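Local structure of putative transcriptional regulator TRANSCRIPTION REGULATOR protein (Rhizobium meliloti, 5NLA) at residues Q59-R64 with V79-G84; K184-N189 with A255-H260. The protein is an AraC-like transcriptional activator, CuxR, that binds the second messenger c-di-GMP by a PilZ-like mechanism to regulate extracellular polysaccharide production. One frame throughout, in Å; residues are numbered along the deposited sequence.

Contact 1 (Q59-R64 with V79-G84); sequences QFRSWR and VSEEDG
The carboxylate of Glu-81 is the flat group at the centre of this contact, for each of its oxygens meets a different planar side chain of helix 59-67. OE2 approaches the ring of Phe-60 obliquely, 4.1 Å from CD2, with ring and carboxylate planes 54° apart. OE1 lies at the edge of the Arg-61 guanidinium, somewhat out of its plane, where it accepts a hydrogen bond from Arg-61 NH1 at 2.9 Å and completes a salt bridge. NH1 reaches that oxygen nearly along its C-O axis, although the N-H is bent away from it (136°). A bend at chi3 (-61°) brings NH1 to the acid. Phe-60 CE2 sits over one face of the Arg-64 guanidinium, offset toward its rim. Nearer the start of the segment, Gln-59 OE1 packs 3.7 Å from Gly-84 CA while accepting a hydrogen bond from Phe-85 N. One water donates to Glu-81 O and weakly accepts from Phe-60 N. The loop between strands 72-74 and 88-94 thus lies against helix 59-67; Phe-60 also touches Val-73 of strand 72-74 and meets Phe-85 edge-to-face, and Trp-63 reaches strand 97-104.

Contact 2 (K184-N189 with A255-H260); sequences KLEGAN and AHRYIH
Glu-186 and Arg-257 face each other from two helices, 182-187 and 251-261, whose backbones stay well separated, with 11.1 Å between the CA atoms of this pair even at their closest. Side chains alone span that distance, and within the two segments the contact consists of this one ion pair. The glutamate reaches out as an extended chain beyond CG (chi2 166°). Arg-257 has CG anti to its backbone nitrogen, then bends at chi3 (58°), which presents the edge of its guanidinium to the acid. NH1 is the guanidinium nitrogen nearest the acid and donates to Glu-186 OE2 over 3.1 Å in a fairly straight bond, arriving from above the carboxylate plane. Glu-186 OE1 lies 3.4 Å from Arg-257 NH1, close but not a second hydrogen bond. The two planes stand 65° apart. OE2 also touches Arg-257 CD at 3.4 Å, adding the arginine's aliphatic part to the contact. The arginine side chain also touches Tyr-175 of helix 175-178 and Met-249. Both partners are partly open to solvent, which would probably weaken their attraction. An isolated interhelical salt bridge of this kind is a surface feature; here it joins a helix touching strand 150-154 to one packed on helix 270-275, which overlaps the start of the probable AraC-type helix-turn-helix region.

Contacts 1 and 2 lie on opposite sides of the chain's centre, their own centres 36 Å apart and their nearest atoms about 20 Å apart. They follow one another along the chain, contact 1 closing before contact 2 opens, and they share no helix or strand. The first is local, joining a helix near the start of the model to the loop after strand 72-74. The second spans 65 intervening residues, 35 of them helical, and connects helix 182-187, which touches strand 150-154 of the seven-stranded sheet, with helix 251-261. Together they illustrate two scales of organisation: contact 1 lies beside edge strand 72-74 of the β-rich part, while contact 2 joins that part to the helices of the probable DNA-binding region.

Contact 1 (Q59-R64 with V79-G84)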
loop_
_atom_site.group_PDB
_atom_site.type_symbol
_atom_site.label_atom_id
_atom_site.label_comp_id
_atom_site.label_asym_id
_atom_site.label_seq_id
_atom_site.Cartn_x
_atom_site.Cartn_y
_atom_site.Cartn_z
ATOM N N GLN A 59 -1.444 -13.089 21.056
ATOM C CA GLN A 59 -0.650 -12.700 19.907
ATOM C C GLN A 59 -1.462 -11.878 18.898
ATOM O O GLN A 59 -0.903 -11.063 18.141
ATOM C CB GLN A 59 -0.146 -13.996 19.245
ATOM C CG GLN A 59 0.616 -14.902 20.217
ATOM C CD GLN A 59 0.879 -16.320 19.731
ATOM O OE1 GLN A 59 0.213 -16.839 18.854
ATOM N NE2 GLN A 59 1.851 -16.951 20.333
ATOM N N PHE A 60 -2.773 -12.125 18.865
ATOM C CA PHE A 60 -3.669 -11.402 17.987
ATOM C C PHE A 60 -3.688 -9.941 18.356
ATOM O O PHE A 60 -3.539 -9.080 17.496
ATOM C CB PHE A 60 -5.087 -11.940 18.071
ATOM C CG PHE A 60 -6.055 -11.115 17.304
ATOM C CD1 PHE A 60 -5.992 -11.083 15.926
ATOM C CD2 PHE A 60 -6.974 -10.300 17.952
ATOM C CE1 PHE A 60 -6.860 -10.302 15.200
ATOM C CE2 PHE A 60 -7.844 -9.512 17.228
ATOM C CZ PHE A 60 -7.782 -9.520 15.854
ATOM N N ARG A 61 -3.883 -9.669 19.642
ATOM C CA ARG A 61 -3.844 -8.301 20.151
ATOM C C ARG A 61 -2.553 -7.575 19.713
ATOM O O ARG A 61 -2.626 -6.441 19.250
ATOM C CB ARG A 61 -4.053 -8.263 21.676
ATOM C CG ARG A 61 -5.469 -8.661 22.105
ATOM C CD ARG A 61 -5.863 -8.121 23.476
ATOM N NE ARG A 61 -4.987 -8.605 24.545
ATOM C CZ ARG A 61 -5.178 -9.703 25.292
ATOM N NH1 ARG A 61 -6.234 -10.507 25.128
ATOM N NH2 ARG A 61 -4.286 -10.013 26.233
ATOM N N SER A 62 -1.392 -8.229 19.811
ATOM C CA SER A 62 -0.139 -7.646 19.306
ATOM C C SER A 62 -0.198 -7.419 17.801
ATOM O O SER A 62 0.060 -6.324 17.310
ATOM C CB SER A 62 1.062 -8.526 19.636
ATOM O OG SER A 62 2.205 -8.074 18.934
ATOM N N TRP A 63 -0.544 -8.462 17.069
ATOM C CA TRP A 63 -0.702 -8.350 15.627
ATOM C C TRP A 63 -1.597 -7.176 15.202
ATOM O O TRP A 63 -1.288 -6.462 14.239
ATOM C CB TRP A 63 -1.259 -9.655 15.069
ATOM C CG TRP A 63 -1.488 -9.608 13.622
ATOM C CD1 TRP A 63 -2.675 -9.429 12.993
ATOM C CD2 TRP A 63 -0.506 -9.701 12.611
ATOM N NE1 TRP A 63 -2.494 -9.423 11.639
ATOM C CE2 TRP A 63 -1.163 -9.587 11.383
ATOM C CE3 TRP A 63 0.877 -9.885 12.625
ATOM C CZ2 TRP A 63 -0.498 -9.642 10.175
ATOM C CZ3 TRP A 63 1.552 -9.955 11.411
ATOM C CH2 TRP A 63 0.863 -9.829 10.207
ATOM N N ARG A 64 -2.704 -6.988 15.907
ATOM C CA ARG A 64 -3.634 -5.911 15.582
ATOM C C ARG A 64 -3.023 -4.524 15.805
ATOM O O ARG A 64 -3.296 -3.574 15.046
ATOM C CB ARG A 64 -4.901 -6.047 16.405
ATOM C CG ARG A 64 -5.983 -5.087 15.968
ATOM C CD ARG A 64 -7.324 -5.510 16.489
ATOM N NE ARG A 64 -7.328 -5.503 17.937
ATOM C CZ ARG A 64 -8.341 -5.935 18.676
ATOM N NH1 ARG A 64 -9.450 -6.397 18.089
ATOM N NH2 ARG A 64 -8.246 -5.899 20.005
ATOM N N VAL A 79 -13.546 -18.112 16.761
ATOM C CA VAL A 79 -12.158 -18.302 17.163
ATOM C C VAL A 79 -11.838 -17.473 18.393
ATOM O O VAL A 79 -11.993 -16.250 18.399
ATOM C CB VAL A 79 -11.208 -17.894 16.020
ATOM C CG1 VAL A 79 -9.742 -18.022 16.438
ATOM C CG2 VAL A 79 -11.540 -18.697 14.763
ATOM N N SER A 80 -11.364 -18.148 19.426
ATOM C CA SER A 80 -11.022 -17.517 20.695
ATOM C C SER A 80 -9.603 -16.961 20.606
ATOM O O SER A 80 -8.792 -17.457 19.823
ATOM C CB SER A 80 -11.134 -18.559 21.806
ATOM O OG SER A 80 -11.120 -17.970 23.092
ATOM N N GLU A 81 -9.308 -15.920 21.382
ATOM C CA GLU A 81 -7.945 -15.367 21.444
ATOM C C GLU A 81 -6.995 -16.285 22.219
ATOM O O GLU A 81 -5.785 -16.154 22.091
ATOM C CB GLU A 81 -7.933 -13.974 22.069
ATOM C CG GLU A 81 -8.616 -12.900 21.236
ATOM C CD GLU A 81 -8.497 -11.485 21.828
ATOM O OE1 GLU A 81 -7.633 -11.243 22.702
ATOM O OE2 GLU A 81 -9.269 -10.594 21.397
ATOM N N GLU A 82 -7.561 -17.166 23.047
ATOM C CA GLU A 82 -6.855 -18.296 23.691
ATOM C C GLU A 82 -6.035 -19.121 22.693
ATOM O O GLU A 82 -4.865 -19.402 22.917
ATOM C CB GLU A 82 -7.875 -19.231 24.371
ATOM C CG GLU A 82 -7.269 -20.230 25.361
ATOM C CD GLU A 82 -7.886 -21.636 25.323
ATOM O OE1 GLU A 82 -8.967 -21.847 24.721
ATOM O OE2 GLU A 82 -7.274 -22.553 25.908
ATOM N N ASP A 83 -6.666 -19.475 21.581
ATOM C CA ASP A 83 -6.055 -20.307 20.537
ATOM C C ASP A 83 -4.664 -19.825 20.091
ATOM O O ASP A 83 -3.833 -20.627 19.703
ATOM C CB ASP A 83 -6.984 -20.402 19.292
ATOM C CG ASP A 83 -8.355 -21.049 19.595
ATOM O OD1 ASP A 83 -8.446 -21.903 20.513
ATOM O OD2 ASP A 83 -9.342 -20.705 18.900
ATOM N N GLY A 84 -4.419 -18.523 20.135
ATOM C CA GLY A 84 -3.192 -17.955 19.608
ATOM C C GLY A 84 -3.414 -17.433 18.205
ATOM O O GLY A 84 -4.491 -17.594 17.623
HETATM O O HOH W 1 -4.644 -14.499 20.308
#

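Contact 2 (K184-N189 with A255-H260)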
loop_
_atom_site.group_PDB
_atom_site.type_symbol
_atom_site.label_atom_id
_atom_site.label_comp_id
_atom_site.label_asym_id
_atom_site.label_seq_id
_atom_site.Cartn_x
_atom_site.Cartn_y
_atom_site.Cartn_z
ATOM N N LYS A 184 -6.017 5.219 -15.014
ATOM C CA LYS A 184 -6.324 3.793 -15.104
ATOM C C LYS A 184 -6.300 3.106 -13.739
ATOM O O LYS A 184 -7.128 2.241 -13.469
ATOM C CB LYS A 184 -5.367 3.091 -16.078
ATOM C CG LYS A 184 -5.612 3.458 -17.537
ATOM C CD LYS A 184 -5.304 2.301 -18.483
ATOM C CE LYS A 184 -5.934 2.503 -19.858
ATOM N NZ LYS A 184 -5.776 1.305 -20.738
ATOM N N LEU A 185 -5.363 3.499 -12.883
ATOM C CA LEU A 185 -5.225 2.900 -11.552
ATOM C C LEU A 185 -6.411 3.174 -10.609
ATOM O O LEU A 185 -6.734 2.338 -9.775
ATOM C CB LEU A 185 -3.913 3.349 -10.891
ATOM C CG LEU A 185 -2.630 2.555 -11.181
ATOM C CD1 LEU A 185 -2.556 2.020 -12.604
ATOM C CD2 LEU A 185 -1.399 3.389 -10.864
ATOM N N GLU A 186 -7.037 4.345 -10.733
ATOM C CA GLU A 186 -8.240 4.676 -9.955
ATOM C C GLU A 186 -9.445 3.844 -10.392
ATOM O O GLU A 186 -10.198 3.364 -9.553
ATOM C CB GLU A 186 -8.561 6.168 -10.063
ATOM C CG GLU A 186 -7.612 7.034 -9.244
ATOM C CD GLU A 186 -7.678 8.519 -9.577
ATOM O OE1 GLU A 186 -8.620 8.957 -10.276
ATOM O OE2 GLU A 186 -6.782 9.259 -9.112
ATOM N N GLY A 187 -9.613 3.669 -11.700
ATOM C CA GLY A 187 -10.700 2.867 -12.247
ATOM C C GLY A 187 -10.570 1.368 -12.022
ATOM O O GLY A 187 -11.577 0.644 -12.060
ATOM N N ALA A 188 -9.341 0.895 -11.794
ATOM C CA ALA A 188 -9.077 -0.534 -11.577
ATOM C C ALA A 188 -8.860 -0.895 -10.109
ATOM O O ALA A 188 -8.245 -1.903 -9.824
ATOM C CB ALA A 188 -7.865 -0.960 -12.401
ATOM N N ASN A 189 -9.360 -0.093 -9.179
ATOM C CA ASN A 189 -9.104 -0.340 -7.767
ATOM C C ASN A 189 -9.832 -1.599 -7.325
ATOM O O ASN A 189 -10.989 -1.816 -7.711
ATOM C CB ASN A 189 -9.570 0.831 -6.900
ATOM C CG ASN A 189 -9.065 0.721 -5.479
ATOM O OD1 ASN A 189 -7.859 0.655 -5.263
ATOM N ND2 ASN A 189 -9.971 0.688 -4.509
ATOM N N ALA A 255 -4.599 14.778 -1.786
ATOM C CA ALA A 255 -3.509 15.755 -1.676
ATOM C C ALA A 255 -2.318 15.415 -2.573
ATOM O O ALA A 255 -1.822 16.275 -3.308
ATOM C CB ALA A 255 -3.041 15.859 -0.237
ATOM N N HIS A 256 -1.854 14.165 -2.505
ATOM C CA HIS A 256 -0.747 13.721 -3.360
ATOM C C HIS A 256 -1.063 13.842 -4.861
ATOM O O HIS A 256 -0.158 14.141 -5.662
ATOM C CB HIS A 256 -0.312 12.286 -3.024
ATOM C CG HIS A 256 0.610 12.185 -1.846
ATOM N ND1 HIS A 256 0.801 11.009 -1.159
ATOM C CD2 HIS A 256 1.390 13.105 -1.233
ATOM C CE1 HIS A 256 1.664 11.200 -0.182
ATOM N NE2 HIS A 256 2.038 12.464 -0.204
ATOM N N ARG A 257 -2.332 13.625 -5.221
ATOM C CA ARG A 257 -2.790 13.770 -6.600
ATOM C C ARG A 257 -2.847 15.232 -7.008
ATOM O O ARG A 257 -2.328 15.606 -8.065
ATOM C CB ARG A 257 -4.175 13.151 -6.800
ATOM C CG ARG A 257 -4.613 13.113 -8.262
ATOM C CD ARG A 257 -5.965 12.457 -8.446
ATOM N NE ARG A 257 -7.013 13.119 -7.673
ATOM C CZ ARG A 257 -8.249 12.648 -7.514
ATOM N NH1 ARG A 257 -8.620 11.503 -8.088
ATOM N NH2 ARG A 257 -9.128 13.322 -6.772
ATOM N N TYR A 258 -3.499 16.048 -6.182
ATOM C CA TYR A 258 -3.586 17.480 -6.442
ATOM C C TYR A 258 -2.192 18.021 -6.727
ATOM O O TYR A 258 -1.960 18.604 -7.772
ATOM C CB TYR A 258 -4.226 18.225 -5.274
ATOM C CG TYR A 258 -4.435 19.677 -5.591
ATOM C CD1 TYR A 258 -5.568 20.100 -6.277
ATOM C CD2 TYR A 258 -3.478 20.629 -5.243
ATOM C CE1 TYR A 258 -5.749 21.433 -6.596
ATOM C CE2 TYR A 258 -3.644 21.964 -5.560
ATOM C CZ TYR A 258 -4.778 22.374 -6.235
ATOM O OH TYR A 258 -4.922 23.723 -6.544
ATOM N N ILE A 259 -1.266 17.778 -5.806
ATOM C CA ILE A 259 0.131 18.179 -5.967
ATOM C C ILE A 259 0.731 17.677 -7.270
ATOM O O ILE A 259 1.381 18.446 -7.968
ATOM C CB ILE A 259 1.003 17.739 -4.763
ATOM C CG1 ILE A 259 0.723 18.660 -3.570
ATOM C CG2 ILE A 259 2.501 17.761 -5.090
ATOM C CD1 ILE A 259 1.250 18.138 -2.249
ATOM N N HIS A 260 0.522 16.407 -7.594
ATOM C CA HIS A 260 1.065 15.827 -8.837
ATOM C C HIS A 260 0.561 16.571 -10.068
ATOM O O HIS A 260 1.349 16.886 -10.966
ATOM C CB HIS A 260 0.726 14.329 -8.949
ATOM C CG HIS A 260 1.199 13.690 -10.223
ATOM N ND1 HIS A 260 2.415 13.054 -10.328
ATOM C CD2 HIS A 260 0.615 13.594 -11.444
ATOM C CE1 HIS A 260 2.562 12.596 -11.559
ATOM N NE2 HIS A 260 1.485 12.910 -12.255
#